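Local coordinates for protein TRAP dicarboxylate transporter, DctP subunit (PDB 4N91) that binds D-glucuronate, in both its alpha and beta forms, and probably delivers it to a TRAP transporter as the extracellular solute-binding subunit, at residues L111-A116 with S233-Q238; F156-K161 with C229-Y234; D187-S192 with V304-P309; S219-G224 with E286-M291. All coordinates share one frame; numbering follows the deposited sequence. Where two conformers were deposited one is given.

Interaction 1. Residues L111-A116 with S233-Q238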
loop_
_atom_site.group_PDB
_atom_site.type_symbol
_atom_site.label_atom_id
_atom_site.label_comp_id
_atom_site.label_asym_id
_atom_site.label_seq_id
_atom_site.Cartn_x
_atom_site.Cartn_y
_atom_site.Cartn_z
ATOM N N LEU A 111 2.966 1.711 10.948
ATOM C CA LEU A 111 4.079 1.750 11.889
ATOM C C LEU A 111 5.310 1.079 11.279
ATOM O O LEU A 111 5.211 -0.004 10.737
ATOM C CB LEU A 111 3.707 1.037 13.193
ATOM C CG LEU A 111 2.590 1.692 14.009
ATOM C CD1 LEU A 111 2.235 0.836 15.231
ATOM C CD2 LEU A 111 3.017 3.086 14.426
ATOM N N PRO A 112 6.479 1.718 11.381
ATOM C CA PRO A 112 7.713 1.098 10.902
ATOM C C PRO A 112 8.132 -0.097 11.750
ATOM O O PRO A 112 7.917 -0.109 12.979
ATOM C CB PRO A 112 8.754 2.213 11.047
ATOM C CG PRO A 112 7.981 3.460 11.282
ATOM C CD PRO A 112 6.709 3.065 11.921
ATOM N N TYR A 113 8.699 -1.094 11.078
ATOM C CA TYR A 113 9.241 -2.275 11.727
ATOM C C TYR A 113 8.224 -2.897 12.661
ATOM O O TYR A 113 8.533 -3.276 13.792
ATOM C CB TYR A 113 10.540 -1.918 12.439
ATOM C CG TYR A 113 11.573 -1.449 11.457
ATOM C CD1 TYR A 113 12.130 -2.333 10.547
ATOM C CD2 TYR A 113 11.963 -0.123 11.397
ATOM C CE1 TYR A 113 13.066 -1.911 9.627
ATOM C CE2 TYR A 113 12.894 0.308 10.489
ATOM C CZ TYR A 113 13.437 -0.588 9.595
ATOM O OH TYR A 113 14.361 -0.156 8.659
ATOM N N LEU A 114 7.011 -3.020 12.148
ATOM C CA LEU A 114 5.899 -3.538 12.917
ATOM C C LEU A 114 5.858 -5.045 12.815
ATOM O O LEU A 114 5.667 -5.734 13.822
ATOM C CB LEU A 114 4.588 -2.935 12.409
ATOM C CG LEU A 114 3.321 -3.520 13.006
ATOM C CD1 LEU A 114 3.282 -3.222 14.502
ATOM C CD2 LEU A 114 2.112 -2.948 12.283
ATOM N N PHE A 115 6.055 -5.578 11.612
ATOM C CA PHE A 115 5.935 -7.023 11.423
ATOM C C PHE A 115 7.276 -7.744 11.401
ATOM O O PHE A 115 8.243 -7.283 10.782
ATOM C CB PHE A 115 5.195 -7.312 10.126
ATOM C CG PHE A 115 3.833 -6.686 10.063
ATOM C CD1 PHE A 115 2.811 -7.163 10.874
ATOM C CD2 PHE A 115 3.576 -5.655 9.196
ATOM C CE1 PHE A 115 1.552 -6.592 10.819
ATOM C CE2 PHE A 115 2.322 -5.082 9.127
ATOM C CZ PHE A 115 1.305 -5.558 9.951
ATOM N N ALA A 116 7.337 -8.886 12.069
ATOM C CA ALA A 116 8.607 -9.599 12.178
ATOM C C ALA A 116 8.976 -10.273 10.866
ATOM O O ALA A 116 10.160 -10.492 10.591
ATOM C CB ALA A 116 8.536 -10.627 13.297
ATOM N N SER A 233 18.317 0.015 -1.302
ATOM C CA SER A 233 18.866 -0.436 -0.035
ATOM C C SER A 233 17.782 -1.031 0.885
ATOM O O SER A 233 16.912 -0.317 1.354
ATOM C CB SER A 233 19.561 0.733 0.658
ATOM O OG SER A 233 20.096 0.345 1.915
ATOM N N TYR A 234 17.870 -2.331 1.148
ATOM C CA TYR A 234 16.826 -3.075 1.823
ATOM C C TYR A 234 16.744 -2.822 3.325
ATOM O O TYR A 234 16.999 -3.726 4.141
ATOM C CB TYR A 234 17.021 -4.562 1.560
ATOM C CG TYR A 234 16.493 -5.097 0.233
ATOM C CD1 TYR A 234 15.133 -5.309 0.049
ATOM C CD2 TYR A 234 17.337 -5.436 -0.808
ATOM C CE1 TYR A 234 14.637 -5.817 -1.115
ATOM C CE2 TYR A 234 16.834 -5.941 -2.002
ATOM C CZ TYR A 234 15.477 -6.146 -2.131
ATOM O OH TYR A 234 14.973 -6.682 -3.280
ATOM N N ASP A 235 16.394 -1.601 3.691
ATOM C CA ASP A 235 16.160 -1.301 5.092
ATOM C C ASP A 235 14.788 -1.832 5.533
ATOM O O ASP A 235 14.557 -2.036 6.722
ATOM C CB ASP A 235 16.291 0.184 5.364
ATOM C CG ASP A 235 15.181 0.989 4.744
ATOM O OD1 ASP A 235 15.072 0.942 3.508
ATOM O OD2 ASP A 235 14.426 1.670 5.487
HETATM N N MSE A 236 13.891 -2.036 4.564
HETATM C CA MSE A 236 12.566 -2.653 4.774
HETATM C C MSE A 236 11.797 -2.060 5.973
HETATM O O MSE A 236 11.338 -2.779 6.889
HETATM C CB MSE A 236 12.722 -4.179 4.889
HETATM C CG MSE A 236 13.245 -4.809 3.609
HETATM SE SE MSE A 236 13.684 -6.699 3.802
HETATM C CE MSE A 236 11.861 -7.343 4.011
ATOM N N HIS A 237 11.605 -0.746 5.937
ATOM C CA HIS A 237 11.067 -0.030 7.086
ATOM C C HIS A 237 9.592 -0.254 7.316
ATOM O O HIS A 237 9.126 -0.130 8.452
ATOM C CB HIS A 237 11.356 1.469 7.023
ATOM C CG HIS A 237 11.104 2.094 5.689
ATOM N ND1 HIS A 237 12.127 2.379 4.816
ATOM C CD2 HIS A 237 9.971 2.533 5.092
ATOM C CE1 HIS A 237 11.639 2.938 3.728
ATOM N NE2 HIS A 237 10.336 3.048 3.869
ATOM N N GLN A 238 8.849 -0.582 6.269
ATOM C CA GLN A 238 7.413 -0.820 6.411
ATOM C C GLN A 238 6.936 -1.921 5.491
ATOM O O GLN A 238 7.543 -2.185 4.424
ATOM C CB GLN A 238 6.582 0.412 6.096
ATOM C CG GLN A 238 6.754 1.581 7.025
ATOM C CD GLN A 238 6.186 2.832 6.399
ATOM O OE1 GLN A 238 6.590 3.260 5.284
ATOM N NE2 GLN A 238 5.227 3.415 7.071
#
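Tyr113 and His237 carry this contact, which lays the loop between helices 96-99 and 118-125 against strand 231-238 in the family 7 (DctP) fold of TRAP solute-binding proteins. Tyr113 is held at its root and at its tip. Its backbone N donates to the carbonyl O of His237 at 2.8 Å, with an angle of 154° at the hydrogen. Its OH donates to Asp235 O at 2.7 Å, approaching from above the plane of that carbonyl. Between the two bonds His237 CA stands over one face of the ring, 3.9 Å from its centroid and displaced toward the rim, a CH-pi contact. CG of Tyr113 sits beside its backbone N (chi1 -62°), which starts the ring on the flank where the N-H already meets the strand. A tyrosine suits this place because the flat ring spans the backbone while the hydroxyl meets the Asp235 carbonyl.

The imidazole of His237 leads away from the loop. Its ND1 donates to Asp235 OD2 and its NE2 is bound to Glu214, so two carboxylates, each receiving one imidazole nitrogen, fix the ring's rotation and would probably favour a protonated form. Its side chain lies about 4 Å from that of Arg154, a glucuronate-binding residue.

Gln238 brings CG to 4.0 Å from Pro112 CA, while its amide bonds Asn110 O and Asn182. Pro112 has no N-H to place against the strand, but its CA makes a CA-H...O contact of 3.1 Å with His237 O, the oxygen that also accepts the Tyr113 N-H.

Interaction 2. Residues F156-K161 with C229-Y234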
loop_
_atom_site.group_PDB
_atom_site.type_symbol
_atom_site.label_atom_id
_atom_site.label_comp_id
_atom_site.label_asym_id
_atom_site.label_seq_id
_atom_site.Cartn_x
_atom_site.Cartn_y
_atom_site.Cartn_z
ATOM N N PHE A 156 14.404 2.229 0.910
ATOM C CA PHE A 156 14.918 3.430 0.245
ATOM C C PHE A 156 15.649 3.135 -1.055
ATOM O O PHE A 156 16.435 2.184 -1.153
ATOM C CB PHE A 156 15.843 4.188 1.203
ATOM C CG PHE A 156 15.115 4.783 2.368
ATOM C CD1 PHE A 156 14.228 5.808 2.175
ATOM C CD2 PHE A 156 15.303 4.297 3.664
ATOM C CE1 PHE A 156 13.515 6.338 3.242
ATOM C CE2 PHE A 156 14.608 4.827 4.713
ATOM C CZ PHE A 156 13.709 5.839 4.511
ATOM N N TYR A 157 15.437 3.991 -2.040
ATOM C CA TYR A 157 16.286 3.991 -3.229
ATOM C C TYR A 157 16.606 5.432 -3.589
ATOM O O TYR A 157 15.811 6.350 -3.391
ATOM C CB TYR A 157 15.658 3.248 -4.409
ATOM C CG TYR A 157 14.211 3.582 -4.762
ATOM C CD1 TYR A 157 13.158 2.914 -4.152
ATOM C CD2 TYR A 157 13.903 4.542 -5.723
ATOM C CE1 TYR A 157 11.841 3.177 -4.497
ATOM C CE2 TYR A 157 12.600 4.825 -6.061
ATOM C CZ TYR A 157 11.566 4.130 -5.452
ATOM O OH TYR A 157 10.254 4.375 -5.794
ATOM N N THR A 158 17.818 5.624 -4.097
ATOM C CA THR A 158 18.339 6.935 -4.339
ATOM C C THR A 158 19.133 6.972 -5.645
ATOM O O THR A 158 19.543 5.946 -6.176
ATOM C CB THR A 158 19.287 7.319 -3.199
ATOM O OG1 THR A 158 20.238 6.261 -3.041
ATOM C CG2 THR A 158 18.540 7.508 -1.874
ATOM N N LYS A 159 19.339 8.186 -6.140
ATOM C CA LYS A 159 20.070 8.424 -7.375
ATOM C C LYS A 159 21.575 8.502 -7.208
ATOM O O LYS A 159 22.318 7.836 -7.938
ATOM C CB LYS A 159 19.556 9.739 -7.990
ATOM C CG LYS A 159 20.252 10.132 -9.282
ATOM C CD LYS A 159 19.495 11.269 -9.950
ATOM C CE LYS A 159 20.070 11.611 -11.312
ATOM N NZ LYS A 159 21.462 12.073 -11.165
ATOM N N ASP A 160 22.026 9.356 -6.301
ATOM C CA ASP A 160 23.431 9.774 -6.282
ATOM C C ASP A 160 24.275 9.080 -5.262
ATOM O O ASP A 160 25.448 8.834 -5.513
ATOM C CB ASP A 160 23.539 11.278 -6.041
ATOM C CG ASP A 160 23.130 12.092 -7.263
ATOM O OD1 ASP A 160 23.285 11.580 -8.398
ATOM O OD2 ASP A 160 22.647 13.230 -7.083
ATOM N N LYS A 161 23.720 8.818 -4.091
ATOM C CA LYS A 161 24.523 8.211 -3.045
ATOM C C LYS A 161 23.797 7.050 -2.415
ATOM O O LYS A 161 22.610 7.141 -2.102
ATOM C CB LYS A 161 24.877 9.224 -1.967
ATOM C CG LYS A 161 25.763 10.361 -2.457
ATOM C CD LYS A 161 25.325 11.673 -1.842
ATOM C CE LYS A 161 23.827 11.879 -2.046
ATOM N NZ LYS A 161 23.489 13.280 -2.385
ATOM N N CYS A 229 17.161 5.876 -10.394
ATOM C CA CYS A 229 17.731 5.455 -9.114
ATOM C C CYS A 229 18.321 4.080 -9.168
ATOM O O CYS A 229 17.597 3.095 -9.338
ATOM C CB CYS A 229 16.690 5.459 -7.994
ATOM S SG CYS A 229 16.078 7.129 -7.634
ATOM N N LYS A 230 19.644 3.988 -9.022
ATOM C CA LYS A 230 20.287 2.697 -9.141
ATOM C C LYS A 230 20.791 2.123 -7.825
ATOM O O LYS A 230 21.487 1.115 -7.835
ATOM C CB LYS A 230 21.471 2.753 -10.113
ATOM C CG LYS A 230 21.216 3.421 -11.452
ATOM C CD LYS A 230 20.423 2.537 -12.373
ATOM C CE LYS A 230 20.460 3.123 -13.797
ATOM N NZ LYS A 230 19.374 2.572 -14.600
ATOM N N TYR A 231 20.506 2.795 -6.708
ATOM C CA TYR A 231 20.871 2.259 -5.397
ATOM C C TYR A 231 19.594 1.928 -4.625
ATOM O O TYR A 231 18.863 2.830 -4.218
ATOM C CB TYR A 231 21.693 3.250 -4.585
ATOM C CG TYR A 231 22.992 3.672 -5.237
ATOM C CD1 TYR A 231 24.083 2.808 -5.296
ATOM C CD2 TYR A 231 23.135 4.929 -5.777
ATOM C CE1 TYR A 231 25.262 3.205 -5.887
ATOM C CE2 TYR A 231 24.318 5.325 -6.385
ATOM C CZ TYR A 231 25.364 4.459 -6.447
ATOM O OH TYR A 231 26.557 4.891 -7.017
ATOM N N TYR A 232 19.344 0.643 -4.424
ATOM C CA TYR A 232 18.165 0.198 -3.696
ATOM C C TYR A 232 18.640 -0.537 -2.467
ATOM O O TYR A 232 19.285 -1.579 -2.573
ATOM C CB TYR A 232 17.277 -0.684 -4.565
ATOM C CG TYR A 232 15.942 -1.080 -3.933
ATOM C CD1 TYR A 232 15.859 -2.099 -3.013
ATOM C CD2 TYR A 232 14.768 -0.445 -4.291
ATOM C CE1 TYR A 232 14.651 -2.481 -2.452
ATOM C CE2 TYR A 232 13.545 -0.807 -3.710
ATOM C CZ TYR A 232 13.508 -1.844 -2.794
ATOM O OH TYR A 232 12.330 -2.218 -2.225
ATOM N N SER A 233 18.317 0.015 -1.302
ATOM C CA SER A 233 18.866 -0.436 -0.035
ATOM C C SER A 233 17.782 -1.031 0.885
ATOM O O SER A 233 16.912 -0.317 1.354
ATOM C CB SER A 233 19.561 0.733 0.658
ATOM O OG SER A 233 20.096 0.345 1.915
ATOM N N TYR A 234 17.870 -2.331 1.148
ATOM C CA TYR A 234 16.826 -3.075 1.823
ATOM C C TYR A 234 16.744 -2.822 3.325
ATOM O O TYR A 234 16.999 -3.726 4.141
ATOM C CB TYR A 234 17.021 -4.562 1.560
ATOM C CG TYR A 234 16.493 -5.097 0.233
ATOM C CD1 TYR A 234 15.133 -5.309 0.049
ATOM C CD2 TYR A 234 17.337 -5.436 -0.808
ATOM C CE1 TYR A 234 14.637 -5.817 -1.115
ATOM C CE2 TYR A 234 16.834 -5.941 -2.002
ATOM C CZ TYR A 234 15.477 -6.146 -2.131
ATOM O OH TYR A 234 14.973 -6.682 -3.280
HETATM O O HOH W 1 20.202 3.630 -1.503
HETATM O O HOH W 2 21.531 6.041 -9.686
HETATM O O HOH W 3 26.762 7.182 -8.019
#
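Phe156 O accepts the N-H of Ser233 at 2.9 Å, almost straight at 176°. Next, Tyr157 faces Tyr232 in a non-hydrogen-bonded pair; the two rings meet rim to rim with planes only 11° apart, CD1 of Tyr157 touching CD2 of Tyr232 at 3.7 Å. At the other rim Tyr157 CD2 meets Cys229 CB at 3.7 Å, with the Cys229 sulfur at the ring edge. Tyrosine suits this place because its flat ring fits between Cys229 and Tyr232 while its hydroxyl reaches His225, to which it is bonded. An alanine in place of Tyr157 would probably open a gap between Cys229 and Tyr232 and leave His225 without this partner.

This is antiparallel pairing inside a mixed four-stranded sheet, in which strand 154-158 lies between 212-215 and 231-238. Thr158 continues the ladder: its N donates to Tyr231 O at 3.0 Å, and a weak bond returns from Tyr231 N. Its OG1, placed between the backbone N and the carbonyl carbon (chi1 52°), donates to Lys161 O at 2.7 Å and so ties back the chain as it leaves the strand. Lys159 O and Lys230 N share a water. The ring of Tyr231 lies beside Lys159 and Asp160, Lys159 O near its edge at 3.6 Å from CE2, and another water links its OH to Asp160 O.

Interaction 3. Residues D187-S192 with V304-P309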
loop_
_atom_site.group_PDB
_atom_site.type_symbol
_atom_site.label_atom_id
_atom_site.label_comp_id
_atom_site.label_asym_id
_atom_site.label_seq_id
_atom_site.Cartn_x
_atom_site.Cartn_y
_atom_site.Cartn_z
ATOM N N ASP A 187 11.619 12.658 9.301
ATOM C CA ASP A 187 12.174 13.605 10.259
ATOM C C ASP A 187 13.087 12.893 11.270
ATOM O O ASP A 187 14.190 13.381 11.572
ATOM C CB ASP A 187 11.069 14.309 11.027
ATOM C CG ASP A 187 10.301 15.302 10.202
ATOM O OD1 ASP A 187 10.792 15.747 9.135
ATOM O OD2 ASP A 187 9.199 15.662 10.656
ATOM N N LEU A 188 12.637 11.750 11.789
ATOM C CA LEU A 188 13.417 10.976 12.755
ATOM C C LEU A 188 14.679 10.372 12.153
ATOM O O LEU A 188 15.662 10.125 12.853
ATOM C CB LEU A 188 12.558 9.858 13.338
ATOM C CG LEU A 188 11.494 10.315 14.321
ATOM C CD1 LEU A 188 10.464 9.215 14.527
ATOM C CD2 LEU A 188 12.167 10.710 15.641
ATOM N N LEU A 189 14.648 10.118 10.851
ATOM C CA LEU A 189 15.837 9.684 10.120
ATOM C C LEU A 189 16.794 10.836 9.758
ATOM O O LEU A 189 17.792 10.622 9.056
ATOM C CB LEU A 189 15.408 8.960 8.840
ATOM C CG LEU A 189 14.736 7.609 9.065
ATOM C CD1 LEU A 189 14.045 7.068 7.783
ATOM C CD2 LEU A 189 15.788 6.610 9.546
ATOM N N GLY A 190 16.500 12.051 10.214
ATOM C CA GLY A 190 17.353 13.203 9.949
ATOM C C GLY A 190 17.277 13.728 8.527
ATOM O O GLY A 190 18.157 14.456 8.067
ATOM N N SER A 191 16.195 13.381 7.841
ATOM C CA SER A 191 16.032 13.669 6.426
ATOM C C SER A 191 14.851 14.622 6.221
ATOM O O SER A 191 14.382 15.281 7.174
ATOM C CB SER A 191 15.852 12.336 5.700
ATOM O OG SER A 191 15.960 12.474 4.305
ATOM N N SER A 192 14.361 14.702 4.995
ATOM C CA SER A 192 13.262 15.594 4.665
ATOM C C SER A 192 12.283 14.851 3.750
ATOM O O SER A 192 12.703 14.221 2.788
ATOM C CB SER A 192 13.800 16.822 3.944
ATOM O OG SER A 192 12.750 17.730 3.685
ATOM N N VAL A 304 15.888 0.911 12.711
ATOM C CA VAL A 304 14.899 0.554 13.731
ATOM C C VAL A 304 15.014 1.516 14.898
ATOM O O VAL A 304 14.031 2.080 15.347
ATOM C CB VAL A 304 15.113 -0.887 14.218
ATOM C CG1 VAL A 304 14.189 -1.207 15.382
ATOM C CG2 VAL A 304 14.893 -1.878 13.068
ATOM N N ASP A 305 16.234 1.728 15.374
ATOM C CA ASP A 305 16.445 2.557 16.555
ATOM C C ASP A 305 16.096 4.026 16.280
ATOM O O ASP A 305 15.522 4.709 17.147
ATOM C CB ASP A 305 17.897 2.424 17.033
ATOM C CG ASP A 305 18.204 1.038 17.615
ATOM O OD1 ASP A 305 17.263 0.284 17.930
ATOM O OD2 ASP A 305 19.391 0.702 17.755
ATOM N N ALA A 306 16.395 4.508 15.073
ATOM C CA ALA A 306 16.122 5.899 14.720
ATOM C C ALA A 306 14.631 6.193 14.699
ATOM O O ALA A 306 14.210 7.292 15.056
ATOM C CB ALA A 306 16.713 6.250 13.363
ATOM N N VAL A 307 13.831 5.244 14.222
ATOM C CA VAL A 307 12.399 5.494 14.071
ATOM C C VAL A 307 11.526 4.927 15.190
ATOM O O VAL A 307 10.303 5.138 15.179
ATOM C CB VAL A 307 11.861 5.021 12.698
ATOM C CG1 VAL A 307 12.681 5.639 11.576
ATOM C CG2 VAL A 307 11.860 3.485 12.591
ATOM N N ALA A 308 12.142 4.254 16.170
ATOM C CA ALA A 308 11.402 3.698 17.307
ATOM C C ALA A 308 10.487 4.714 18.009
ATOM O O ALA A 308 9.357 4.378 18.391
ATOM C CB ALA A 308 12.368 3.070 18.304
ATOM N N PRO A 309 10.949 5.966 18.172
ATOM C CA PRO A 309 10.065 6.940 18.826
ATOM C C PRO A 309 8.726 7.127 18.127
ATOM O O PRO A 309 7.747 7.481 18.766
ATOM C CB PRO A 309 10.870 8.237 18.774
ATOM C CG PRO A 309 12.282 7.795 18.737
ATOM C CD PRO A 309 12.275 6.543 17.891
HETATM O O HOH W 4 15.759 9.482 15.463
#
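An apolar contact between two helices joins Leu188 and Leu189, at the C-terminal end of helix 180-188, to Ala306, Val307 and Pro309 of helix 301-317. The first helix ends in a Schellman motif: Gly190 has a positive phi of 74°, readily adopted by a residue without a side chain, and its N bonds back to Asp187 O at 3.0 Å. The chain thus turns off just past the two leucines.

Leu188 points at the partner helix. Its CB rests 3.5 Å from Ala306 O. Its side chain and that of Pro309 run past each other in opposite directions, CD2 4.2 Å from Pro309 CB. An alanine at Leu188 would keep the touch on Ala306 O but would probably leave a gap beside Pro309 and Leu310. Pro309 N has no hydrogen to give to the turn before, and helix 301-317 is kinked there.

Leu189 is more deeply buried and crosses Val307 at a slant, its CG 3.8 Å from Val307 CG1, while its CD2 reaches Ala306 CB at 3.9 Å. The small alanine lets the helix come close to the leucine. No direct hydrogen bond crosses the contact; instead one water donates to both Leu188 O and Ala306 O, at 2.7 Å from each.

Interaction 4. Residues S219-G224 with E286-M291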
loop_
_atom_site.group_PDB
_atom_site.type_symbol
_atom_site.label_atom_id
_atom_site.label_comp_id
_atom_site.label_asym_id
_atom_site.label_seq_id
_atom_site.Cartn_x
_atom_site.Cartn_y
_atom_site.Cartn_z
ATOM N N SER A 219 8.278 -0.579 -8.154
ATOM C CA SER A 219 8.434 0.829 -8.507
ATOM C C SER A 219 9.597 1.027 -9.451
ATOM O O SER A 219 9.572 1.942 -10.265
ATOM C CB SER A 219 8.688 1.694 -7.262
ATOM O OG SER A 219 7.468 1.922 -6.556
ATOM N N LEU A 220 10.651 0.236 -9.290
ATOM C CA LEU A 220 11.854 0.428 -10.077
ATOM C C LEU A 220 11.615 0.109 -11.546
ATOM O O LEU A 220 12.199 0.724 -12.420
ATOM C CB LEU A 220 12.974 -0.493 -9.590
ATOM C CG LEU A 220 13.460 -0.272 -8.158
ATOM C CD1 LEU A 220 14.419 -1.371 -7.729
ATOM C CD2 LEU A 220 14.124 1.093 -8.057
ATOM N N THR A 221 10.768 -0.885 -11.785
ATOM C CA THR A 221 10.645 -1.483 -13.114
ATOM C C THR A 221 9.329 -1.054 -13.748
ATOM O O THR A 221 9.331 -0.357 -14.765
ATOM C CB THR A 221 10.800 -3.018 -13.039
ATOM O OG1 THR A 221 9.852 -3.551 -12.091
ATOM C CG2 THR A 221 12.217 -3.393 -12.622
ATOM N N ASP A 222 8.215 -1.396 -13.105
ATOM C CA ASP A 222 6.909 -1.099 -13.652
ATOM C C ASP A 222 6.699 0.408 -13.803
ATOM O O ASP A 222 6.053 0.878 -14.755
ATOM C CB ASP A 222 5.821 -1.712 -12.766
ATOM C CG ASP A 222 4.592 -2.097 -13.552
ATOM O OD1 ASP A 222 4.747 -2.614 -14.688
ATOM O OD2 ASP A 222 3.481 -1.873 -13.046
ATOM N N ASN A 223 7.250 1.187 -12.864
ATOM C CA ASN A 223 7.077 2.632 -12.865
ATOM C C ASN A 223 8.337 3.375 -13.290
ATOM O O ASN A 223 8.348 4.596 -13.327
ATOM C CB ASN A 223 6.595 3.111 -11.504
ATOM C CG ASN A 223 5.413 2.298 -11.018
ATOM O OD1 ASN A 223 5.577 1.299 -10.316
ATOM N ND2 ASN A 223 4.224 2.652 -11.494
ATOM N N GLY A 224 9.379 2.616 -13.632
ATOM C CA GLY A 224 10.578 3.166 -14.221
ATOM C C GLY A 224 11.532 3.895 -13.288
ATOM O O GLY A 224 12.478 4.525 -13.756
ATOM N N GLU A 286 14.782 -9.135 -10.982
ATOM C CA GLU A 286 15.671 -9.532 -12.068
ATOM C C GLU A 286 15.809 -8.409 -13.099
ATOM O O GLU A 286 16.920 -8.079 -13.548
ATOM C CB GLU A 286 15.155 -10.819 -12.714
ATOM C CG GLU A 286 15.734 -11.108 -14.106
ATOM C CD GLU A 286 17.228 -11.364 -14.083
ATOM O OE1 GLU A 286 17.777 -11.585 -12.981
ATOM O OE2 GLU A 286 17.856 -11.342 -15.170
ATOM N N LYS A 287 14.687 -7.815 -13.475
ATOM C CA LYS A 287 14.683 -6.739 -14.446
ATOM C C LYS A 287 15.446 -5.517 -13.900
ATOM O O LYS A 287 16.207 -4.875 -14.627
ATOM C CB LYS A 287 13.247 -6.388 -14.829
ATOM C CG LYS A 287 13.088 -5.126 -15.663
ATOM C CD LYS A 287 13.362 -5.347 -17.143
ATOM C CE LYS A 287 13.358 -4.016 -17.906
ATOM N NZ LYS A 287 12.251 -3.101 -17.471
ATOM N N ALA A 288 15.271 -5.220 -12.613
ATOM C CA ALA A 288 16.029 -4.127 -11.983
ATOM C C ALA A 288 17.537 -4.381 -12.079
ATOM O O ALA A 288 18.318 -3.494 -12.439
ATOM C CB ALA A 288 15.608 -3.954 -10.533
ATOM N N SER A 289 17.953 -5.605 -11.785
ATOM C CA SER A 289 19.361 -5.952 -11.931
ATOM C C SER A 289 19.834 -5.690 -13.360
ATOM O O SER A 289 20.886 -5.101 -13.582
ATOM C CB SER A 289 19.585 -7.410 -11.558
ATOM O OG SER A 289 19.460 -7.582 -10.160
ATOM N N GLU A 290 19.030 -6.094 -14.335
ATOM C CA GLU A 290 19.401 -5.936 -15.726
ATOM C C GLU A 290 19.470 -4.464 -16.130
ATOM O O GLU A 290 20.252 -4.109 -17.008
ATOM C CB GLU A 290 18.416 -6.684 -16.627
ATOM C CG GLU A 290 18.443 -8.187 -16.447
ATOM C CD GLU A 290 17.369 -8.888 -17.270
ATOM O OE1 GLU A 290 16.437 -8.209 -17.751
ATOM O OE2 GLU A 290 17.455 -10.119 -17.431
HETATM N N MSE A 291 18.673 -3.621 -15.471
HETATM C CA MSE A 291 18.646 -2.181 -15.700
HETATM C C MSE A 291 19.843 -1.475 -15.048
HETATM O O MSE A 291 20.035 -0.277 -15.231
HETATM C CB MSE A 291 17.373 -1.568 -15.107
HETATM C CG MSE A 291 16.117 -1.832 -15.859
HETATM SE SE MSE A 291 14.635 -1.186 -14.746
HETATM C CE MSE A 291 15.080 0.681 -14.752
#
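Thr221 and Leu220, on the short helix 218-221, meet Lys287, Ala288 and Met291 at the C-terminal end of helix 256-290, the long helix characteristic of TRAP solute-binding proteins.

Carbon-to-carbon packing makes up most of the contact. Thr221 turns its methyl to the partner: CG2 lies beside its own backbone N, with OG1 in the position between N and the carbonyl carbon (chi1 55°). That methyl touches Lys287 CG at 3.6 Å, the two side chains running past each other in opposite directions, and reaches Ala288 CB at 4.0 Å. Lysine suits this margin because its aliphatic stem can lie on the threonine while its chain, bent at chi2 (81°), carries on beyond. Leu220 adds CD1 against Ala288 CB at 4.0 Å. Alanine, with only a methyl, lets the two helices approach here; strand 294-296 also meets it, through Phe295.

Met291, a selenomethionine in this crystal, makes the second kind of contact. Its SE stands 3.9 Å from Thr221 CG2, and the bend at chi3 (64°) turns CE onto Leu220 O at 3.7 Å. A flexible, unbranched chain can reach the Leu220 carbonyl and the Thr221 methyl together.

Among polar groups, Met291 O is bonded to Lys230 NZ, which ties the end of the long helix to the chain leading into strand 231-238.

No hydrogen bond or salt bridge crosses between the two segments, so their fit rests on van der Waals contact of the Thr221 methyl, the Lys287 stem, the Ala288 methyl and the methionine chain.

Interactions 1 and 2 share strand 231-238. Asp235 OD1 is 3.0 Å from Phe156 N, probably a hydrogen bond. The rings of His237 and Phe156 also meet, ND1 of the first 3.5 Å from CE2 of the second. Interaction 3 touches both, through Val307 CG2 at 3.7 Å from Pro112 CB and Leu189 CD1 at 3.5 Å from Phe156 CZ. Interaction 4 meets the sheet on the side of Tyr157 and Tyr232, with Leu220 CD1 3.6 Å from Tyr232 CD2, but stays about 16 Å from interaction 3 at the nearest atoms. The side chains of Tyr157 and Gln238 lie about 7 and 9 Å from bound glucuronate, next to the binding residues Asn215 and Arg154, suggesting a second-shell place.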